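Local structure of aspergillopepsin II heavy chain (Aspergillus niger var. macrosporus, 1Y43) at residues Phe52-Ile57 with Thr78-Leu82; Pro143-Met149 with Thr161-Ser167. The protein probably cleaves peptide bonds in acid conditions as the heavy chain of a two-chain endopeptidase of the glutamic peptidase (G1) family. All coordinates share one frame; numbering follows the deposited sequence.

Contact 1: residues Phe52-Ile57 with Thr78-Leu82; sequences FSDITI and TVENL
In the buried layer between residues 52-57, at and after the end of strand 50-52, and the middle strand of the three-stranded sheet 62-69/74-81/86-92, Phe52, Ile55 and Thr56 meet Val79 and Asn81. The Phe52 ring sends its CE2 corner to Val79 CG2 at 3.7 Å, the ring and the valine branch meeting at a slant. Val79's other branch, CG1, takes the tip of Ile55, whose CD1 lies 4.1 Å away. Ile55 reaches this far because its chain is extended, with CG1 anti to the backbone N (chi1 -169°) and CD1 anti in turn; the same methyl rests 3.7 Å from Val79 O and 4.0 Å from Asn81 CB. One polar bond spans the gap: Asn81 ND2 gives a hydrogen to Thr56 O at 2.9 Å. The donor lies in the carbonyl plane and the acceptor close to the amide plane, though the N-H...O angle is only 135°. Asp61 is a second acceptor for ND2, Thr83 (weakly) and Thr84 donate to OD1, and Gln86 also reaches Thr56 O, so both ends of the amide are held. This buried strand-end asparagine ties loop backbone to sheet in the beta-sandwich expected of this concanavalin-clan family.

Contact 2: residues Pro143-Met149 with Thr161-Ser167; sequences PSDATVM and TSVSGDS
Strands 147-149 and 161-163 run antiparallel at 155° with axes 7.3 Å apart, and beyond them the type I turn Pro143-Ala146, closed by Ala146 N to Pro143 O, comes to within 4.9 Å between Ser144 CA and Gly165 CA. No hydrogen bond joins the two segments; they meet through side chains packed on one another and on backbone. Val148 divides its two methyls between two partners: CG1 sits 3.7 Å from Thr161 CB, while CG2 faces Val163 CG1 at 4.1 Å. The split follows from the torsion of Val148, which puts CG1 anti to the backbone N (chi1 173°) and CG2 anti to the carbonyl carbon. Thr161 turns its hydroxyl the other way, and OG1 comes 3.3 Å from Met149 O while hydrogen-bonding to Asp150 OD1, its stronger polar partner. At the turn end, Pro143 lays the CG edge of its ring among backbone carbonyls, 3.5 Å from Ser167 O and equally near Ser164 O. Ser144 OG touches the backbone of the loop at Gly165 CA. That loop is braced from within: Ser164 OG shares a short 2.6 Å hydrogen bond with Ser167 OG and accepts from Asp166 N, an ST turn. Thr147 and Met149 pair with an antiparallel strand of the other chain, which carries the sheet across the interface. Together these pieces make the open end of the 147-153/156-163 beta hairpin, where the type I turn packs on the loop leaving the second strand.

In the fold
Contact 1 and contact 2 lie on opposite sides of the chain's centre, with their own centres 26 Å apart and nearest atoms about 13 Å apart, so neither touches the other. They follow in series along the chain and belong to different sheets: contact 1 packs a loop against the three-stranded sheet 62-69/74-81/86-92, contact 2 lies at the open end of the hairpin whose strand 147-153 is outermost in the five-stranded sheet within this chain. What they share is the other chain, which packs on Ile57 and Leu82 at contact 1 and extends the sheet beside Thr147 and Met149 at contact 2. A sulfate, probably from the crystallisation liquor, lies about 5 Å from the Met149 side chain.

Contact 1: residues Phe52-Ile57 with Thr78-Leu82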
ATOM      1  N   PHE B  52     -11.596   8.069   1.517  1.00 10.58           N
ATOM      2  CA  PHE B  52     -11.390   9.396   2.087  1.00 11.69           C
ATOM      3  C   PHE B  52     -12.006  10.290   1.010  1.00 13.73           C
ATOM      4  O   PHE B  52     -11.388  10.529  -0.030  1.00 14.02           O
ATOM      5  CB  PHE B  52      -9.905   9.723   2.171  1.00  8.93           C
ATOM      6  CG  PHE B  52      -9.225   9.191   3.380  1.00  8.26           C
ATOM      7  CD1 PHE B  52      -9.578   9.642   4.651  1.00  8.43           C
ATOM      8  CD2 PHE B  52      -8.163   8.312   3.254  1.00  7.72           C
ATOM      9  CE1 PHE B  52      -8.864   9.232   5.790  1.00  7.54           C
ATOM     10  CE2 PHE B  52      -7.446   7.896   4.381  1.00  7.74           C
ATOM     11  CZ  PHE B  52      -7.796   8.362   5.651  1.00  7.41           C
ATOM     12  N   SER B  53     -13.206  10.792   1.267  1.00 16.01           N
ATOM     13  CA  SER B  53     -13.914  11.637   0.304  1.00 18.96           C
ATOM     14  C   SER B  53     -13.498  13.107   0.238  1.00 19.32           C
ATOM     15  O   SER B  53     -13.833  13.815  -0.713  1.00 21.31           O
ATOM     16  CB  SER B  53     -15.420  11.545   0.559  1.00 20.32           C
ATOM     17  OG  SER B  53     -15.859  10.217   0.337  1.00 23.81           O
ATOM     18  N   ASP B  54     -12.781  13.570   1.249  1.00 18.65           N
ATOM     19  CA  ASP B  54     -12.355  14.963   1.305  1.00 17.97           C
ATOM     20  C   ASP B  54     -10.919  15.220   0.836  1.00 16.30           C
ATOM     21  O   ASP B  54     -10.234  16.095   1.367  1.00 17.02           O
ATOM     22  CB  ASP B  54     -12.601  15.539   2.714  1.00 20.11           C
ATOM     23  CG  ASP B  54     -11.950  14.717   3.828  1.00 22.98           C
ATOM     24  OD1 ASP B  54     -11.594  13.524   3.617  1.00 22.78           O
ATOM     25  OD2 ASP B  54     -11.803  15.273   4.944  1.00 24.41           O
ATOM     26  N   ILE B  55     -10.458  14.432  -0.130  1.00 13.76           N
ATOM     27  CA  ILE B  55      -9.118  14.610  -0.678  1.00 12.17           C
ATOM     28  C   ILE B  55      -9.102  14.240  -2.155  1.00 11.24           C
ATOM     29  O   ILE B  55      -9.626  13.197  -2.569  1.00 12.99           O
ATOM     30  CB  ILE B  55      -8.013  13.823   0.093  1.00 12.02           C
ATOM     31  CG1 ILE B  55      -6.626  14.288  -0.382  1.00 11.51           C
ATOM     32  CG2 ILE B  55      -8.164  12.303  -0.123  1.00 11.24           C
ATOM     33  CD1 ILE B  55      -5.473  13.899   0.535  1.00 11.61           C
ATOM     34  N   THR B  56      -8.532  15.134  -2.947  1.00  9.77           N
ATOM     35  CA  THR B  56      -8.428  14.962  -4.389  1.00  9.45           C
ATOM     36  C   THR B  56      -7.044  14.426  -4.759  1.00  9.06           C
ATOM     37  O   THR B  56      -6.025  14.950  -4.300  1.00  9.23           O
ATOM     38  CB  THR B  56      -8.654  16.312  -5.085  1.00 10.19           C
ATOM     39  OG1 THR B  56      -9.960  16.785  -4.761  1.00 11.21           O
ATOM     40  CG2 THR B  56      -8.517  16.170  -6.588  1.00 12.35           C
ATOM     41  N   ILE B  57      -7.034  13.367  -5.565  1.00  8.27           N
ATOM     42  CA  ILE B  57      -5.815  12.710  -6.025  1.00  9.19           C
ATOM     43  C   ILE B  57      -5.766  12.831  -7.559  1.00  8.73           C
ATOM     44  O   ILE B  57      -6.738  12.476  -8.231  1.00 10.24           O
ATOM     45  CB  ILE B  57      -5.838  11.189  -5.665  1.00  9.56           C
ATOM     46  CG1 ILE B  57      -6.206  10.956  -4.196  1.00 11.11           C
ATOM     47  CG2 ILE B  57      -4.502  10.539  -6.025  1.00 10.56           C
ATOM     48  CD1 ILE B  57      -5.158  11.397  -3.202  1.00 13.24           C
ATOM     49  N   THR B  78      -3.120   7.975   7.584  1.00  4.06           N
ATOM     50  CA  THR B  78      -3.032   9.324   7.052  1.00  4.51           C
ATOM     51  C   THR B  78      -2.564   9.351   5.612  1.00  5.08           C
ATOM     52  O   THR B  78      -1.633   8.623   5.233  1.00  4.78           O
ATOM     53  CB  THR B  78      -2.052  10.165   7.888  1.00  5.76           C
ATOM     54  OG1 THR B  78      -2.527  10.244   9.242  1.00  6.27           O
ATOM     55  CG2 THR B  78      -1.881  11.573   7.298  1.00  6.73           C
ATOM     56  N   VAL B  79      -3.242  10.174   4.808  1.00  4.79           N
ATOM     57  CA  VAL B  79      -2.904  10.371   3.402  1.00  4.94           C
ATOM     58  C   VAL B  79      -2.716  11.872   3.200  1.00  5.26           C
ATOM     59  O   VAL B  79      -3.618  12.677   3.483  1.00  5.91           O
ATOM     60  CB  VAL B  79      -4.020   9.880   2.433  1.00  5.39           C
ATOM     61  CG1 VAL B  79      -3.661  10.242   0.987  1.00  6.16           C
ATOM     62  CG2 VAL B  79      -4.216   8.366   2.563  1.00  6.28           C
ATOM     63  N   GLU B  80      -1.523  12.253   2.783  1.00  5.21           N
ATOM     64  CA  GLU B  80      -1.237  13.649   2.551  1.00  5.68           C
ATOM     65  C   GLU B  80      -0.870  13.851   1.097  1.00  5.39           C
ATOM     66  O   GLU B  80      -0.034  13.130   0.557  1.00  6.22           O
ATOM     67  CB  GLU B  80      -0.065  14.090   3.411  1.00  8.52           C
ATOM     68  CG  GLU B  80       0.300  15.552   3.226  1.00 13.62           C
ATOM     69  CD  GLU B  80       1.500  15.978   4.070  1.00 17.67           C
ATOM     70  OE1 GLU B  80       2.260  15.098   4.556  1.00 17.40           O
ATOM     71  OE2 GLU B  80       1.699  17.209   4.222  1.00 20.69           O
ATOM     72  N   ASN B  81      -1.548  14.784   0.448  1.00  4.92           N
ATOM     73  CA  ASN B  81      -1.233  15.107  -0.931  1.00  5.28           C
ATOM     74  C   ASN B  81      -0.299  16.311  -0.818  1.00  6.01           C
ATOM     75  O   ASN B  81      -0.745  17.438  -0.582  1.00  6.96           O
ATOM     76  CB  ASN B  81      -2.496  15.474  -1.701  1.00  5.67           C
ATOM     77  CG  ASN B  81      -2.226  15.698  -3.169  1.00  5.73           C
ATOM     78  OD1 ASN B  81      -1.148  16.176  -3.549  1.00  7.14           O
ATOM     79  ND2 ASN B  81      -3.190  15.356  -4.006  1.00  5.70           N
ATOM     80  N   LEU B  82       0.998  16.062  -0.935  1.00  6.25           N
ATOM     81  CA  LEU B  82       1.998  17.110  -0.806  1.00  6.75           C
ATOM     82  C   LEU B  82       1.866  18.192  -1.853  1.00  7.79           C
ATOM     83  O   LEU B  82       2.101  19.366  -1.562  1.00 10.21           O
ATOM     84  CB  LEU B  82       3.397  16.503  -0.833  1.00  8.25           C
ATOM     85  CG  LEU B  82       3.617  15.450   0.261  1.00  9.84           C
ATOM     86  CD1 LEU B  82       4.989  14.829   0.152  1.00 10.87           C
ATOM     87  CD2 LEU B  82       3.442  16.104   1.614  1.00 11.51           C
TER

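Contact 2: residues Pro143-Met149 with Thr161-Ser167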
ATOM      1  N   PRO B 143      13.923  -0.482   3.990  1.00  9.39           N
ATOM      2  CA  PRO B 143      13.607  -1.769   3.349  1.00  9.85           C
ATOM      3  C   PRO B 143      14.765  -2.676   2.895  1.00 10.50           C
ATOM      4  O   PRO B 143      14.522  -3.715   2.284  1.00 10.41           O
ATOM      5  CB  PRO B 143      12.727  -1.341   2.175  1.00 10.76           C
ATOM      6  CG  PRO B 143      13.310  -0.021   1.773  1.00 10.89           C
ATOM      7  CD  PRO B 143      13.643   0.653   3.091  1.00  9.07           C
ATOM      8  N   SER B 144      16.001  -2.325   3.247  1.00 11.18           N
ATOM      9  CA  SER B 144      17.189  -3.088   2.836  1.00 12.42           C
ATOM     10  C   SER B 144      17.081  -4.608   2.996  1.00 11.69           C
ATOM     11  O   SER B 144      17.346  -5.364   2.059  1.00 11.93           O
ATOM     12  CB  SER B 144      18.432  -2.608   3.605  1.00 14.65           C
ATOM     13  OG  SER B 144      18.762  -1.257   3.289  1.00 19.43           O
ATOM     14  N   ASP B 145      16.662  -5.038   4.184  1.00 10.34           N
ATOM     15  CA  ASP B 145      16.565  -6.460   4.502  1.00 10.45           C
ATOM     16  C   ASP B 145      15.173  -7.050   4.322  1.00 10.17           C
ATOM     17  O   ASP B 145      14.896  -8.172   4.778  1.00 11.00           O
ATOM     18  CB  ASP B 145      17.033  -6.708   5.944  1.00 11.61           C
ATOM     19  CG  ASP B 145      18.481  -6.318   6.169  1.00 12.29           C
ATOM     20  OD1 ASP B 145      19.317  -6.614   5.317  1.00 14.05           O
ATOM     21  OD2 ASP B 145      18.778  -5.718   7.213  1.00 15.54           O
ATOM     22  N   ALA B 146      14.310  -6.311   3.634  1.00  8.83           N
ATOM     23  CA  ALA B 146      12.942  -6.755   3.418  1.00  8.12           C
ATOM     24  C   ALA B 146      12.836  -7.900   2.428  1.00  8.12           C
ATOM     25  O   ALA B 146      13.718  -8.113   1.594  1.00  9.43           O
ATOM     26  CB  ALA B 146      12.078  -5.580   2.938  1.00  8.56           C
ATOM     27  N   THR B 147      11.787  -8.687   2.589  1.00  7.08           N
ATOM     28  CA  THR B 147      11.501  -9.772   1.678  1.00  8.19           C
ATOM     29  C   THR B 147      10.852  -9.120   0.441  1.00  7.72           C
ATOM     30  O   THR B 147       9.924  -8.321   0.567  1.00  7.60           O
ATOM     31  CB  THR B 147      10.512 -10.751   2.331  1.00 10.21           C
ATOM     32  OG1 THR B 147      11.148 -11.396   3.445  1.00 11.90           O
ATOM     33  CG2 THR B 147      10.032 -11.795   1.327  1.00 10.86           C
ATOM     34  N   VAL B 148      11.367  -9.429  -0.740  1.00  7.47           N
ATOM     35  CA  VAL B 148      10.845  -8.856  -1.974  1.00  7.86           C
ATOM     36  C   VAL B 148       9.799  -9.771  -2.580  1.00  8.31           C
ATOM     37  O   VAL B 148      10.015 -10.985  -2.681  1.00  9.17           O
ATOM     38  CB  VAL B 148      11.997  -8.616  -2.982  1.00  8.02           C
ATOM     39  CG1 VAL B 148      11.451  -8.189  -4.338  1.00  7.85           C
ATOM     40  CG2 VAL B 148      12.951  -7.564  -2.426  1.00  9.56           C
ATOM     41  N   MET B 149       8.672  -9.186  -2.966  1.00  8.09           N
ATOM     42  CA  MET B 149       7.572  -9.935  -3.557  1.00  9.74           C
ATOM     43  C   MET B 149       7.166  -9.385  -4.913  1.00  7.39           C
ATOM     44  O   MET B 149       7.263  -8.179  -5.155  1.00  5.63           O
ATOM     45  CB  MET B 149       6.336  -9.896  -2.648  1.00 12.89           C
ATOM     46  CG  MET B 149       6.416 -10.783  -1.422  1.00 18.96           C
ATOM     47  SD  MET B 149       4.833 -10.761  -0.587  1.00 27.21           S
ATOM     48  CE  MET B 149       5.259 -11.629   0.907  1.00 24.53           C
ATOM     49  N   THR B 161      10.359  -6.020  -8.743  1.00  7.54           N
ATOM     50  CA  THR B 161      10.576  -5.127  -7.623  1.00  7.88           C
ATOM     51  C   THR B 161      12.043  -5.043  -7.235  1.00  8.77           C
ATOM     52  O   THR B 161      12.762  -6.041  -7.281  1.00  9.15           O
ATOM     53  CB  THR B 161       9.737  -5.602  -6.404  1.00  7.90           C
ATOM     54  OG1 THR B 161       8.344  -5.490  -6.718  1.00  8.34           O
ATOM     55  CG2 THR B 161      10.038  -4.778  -5.162  1.00  7.85           C
ATOM     56  N   SER B 162      12.489  -3.839  -6.911  1.00  8.89           N
ATOM     57  CA  SER B 162      13.864  -3.614  -6.473  1.00 11.06           C
ATOM     58  C   SER B 162      13.808  -2.693  -5.246  1.00 11.26           C
ATOM     59  O   SER B 162      12.921  -1.835  -5.133  1.00 10.28           O
ATOM     60  CB  SER B 162      14.712  -2.992  -7.599  1.00 11.36           C
ATOM     61  OG  SER B 162      14.160  -1.781  -8.077  1.00 16.08           O
ATOM     62  N   VAL B 163      14.707  -2.918  -4.298  1.00 11.70           N
ATOM     63  CA  VAL B 163      14.737  -2.098  -3.098  1.00 13.64           C
ATOM     64  C   VAL B 163      16.122  -1.496  -2.908  1.00 14.70           C
ATOM     65  O   VAL B 163      17.101  -1.970  -3.492  1.00 14.24           O
ATOM     66  CB  VAL B 163      14.351  -2.917  -1.820  1.00 15.37           C
ATOM     67  CG1 VAL B 163      12.964  -3.525  -1.980  1.00 15.09           C
ATOM     68  CG2 VAL B 163      15.372  -4.004  -1.541  1.00 16.49           C
ATOM     69  N   SER B 164      16.179  -0.394  -2.176  1.00 15.21           N
ATOM     70  CA  SER B 164      17.448   0.251  -1.870  1.00 16.21           C
ATOM     71  C   SER B 164      17.402   0.458  -0.353  1.00 17.06           C
ATOM     72  O   SER B 164      16.507  -0.077   0.335  1.00 17.15           O
ATOM     73  CB  SER B 164      17.583   1.590  -2.618  1.00 14.84           C
ATOM     74  OG  SER B 164      16.766   2.599  -2.047  1.00 13.66           O
ATOM     75  N   GLY B 165      18.327   1.253   0.177  1.00 17.10           N
ATOM     76  CA  GLY B 165      18.334   1.502   1.604  1.00 15.19           C
ATOM     77  C   GLY B 165      17.187   2.377   2.081  1.00 14.19           C
ATOM     78  O   GLY B 165      16.873   2.388   3.275  1.00 14.75           O
ATOM     79  N   ASP B 166      16.544   3.103   1.169  1.00 12.69           N
ATOM     80  CA  ASP B 166      15.441   3.978   1.567  1.00 12.11           C
ATOM     81  C   ASP B 166      14.270   4.033   0.580  1.00 10.70           C
ATOM     82  O   ASP B 166      13.405   4.907   0.690  1.00 10.76           O
ATOM     83  CB  ASP B 166      15.965   5.401   1.846  1.00 14.87           C
ATOM     84  CG  ASP B 166      16.761   5.987   0.679  1.00 17.35           C
ATOM     85  OD1 ASP B 166      16.460   5.689  -0.495  1.00 19.66           O
ATOM     86  OD2 ASP B 166      17.692   6.772   0.939  1.00 20.00           O
ATOM     87  N   SER B 167      14.236   3.113  -0.373  1.00  9.65           N
ATOM     88  CA  SER B 167      13.168   3.122  -1.362  1.00  8.43           C
ATOM     89  C   SER B 167      12.801   1.734  -1.851  1.00  8.50           C
ATOM     90  O   SER B 167      13.535   0.758  -1.626  1.00  8.38           O
ATOM     91  CB  SER B 167      13.560   3.993  -2.564  1.00  9.85           C
ATOM     92  OG  SER B 167      14.651   3.434  -3.290  1.00 11.32           O
TER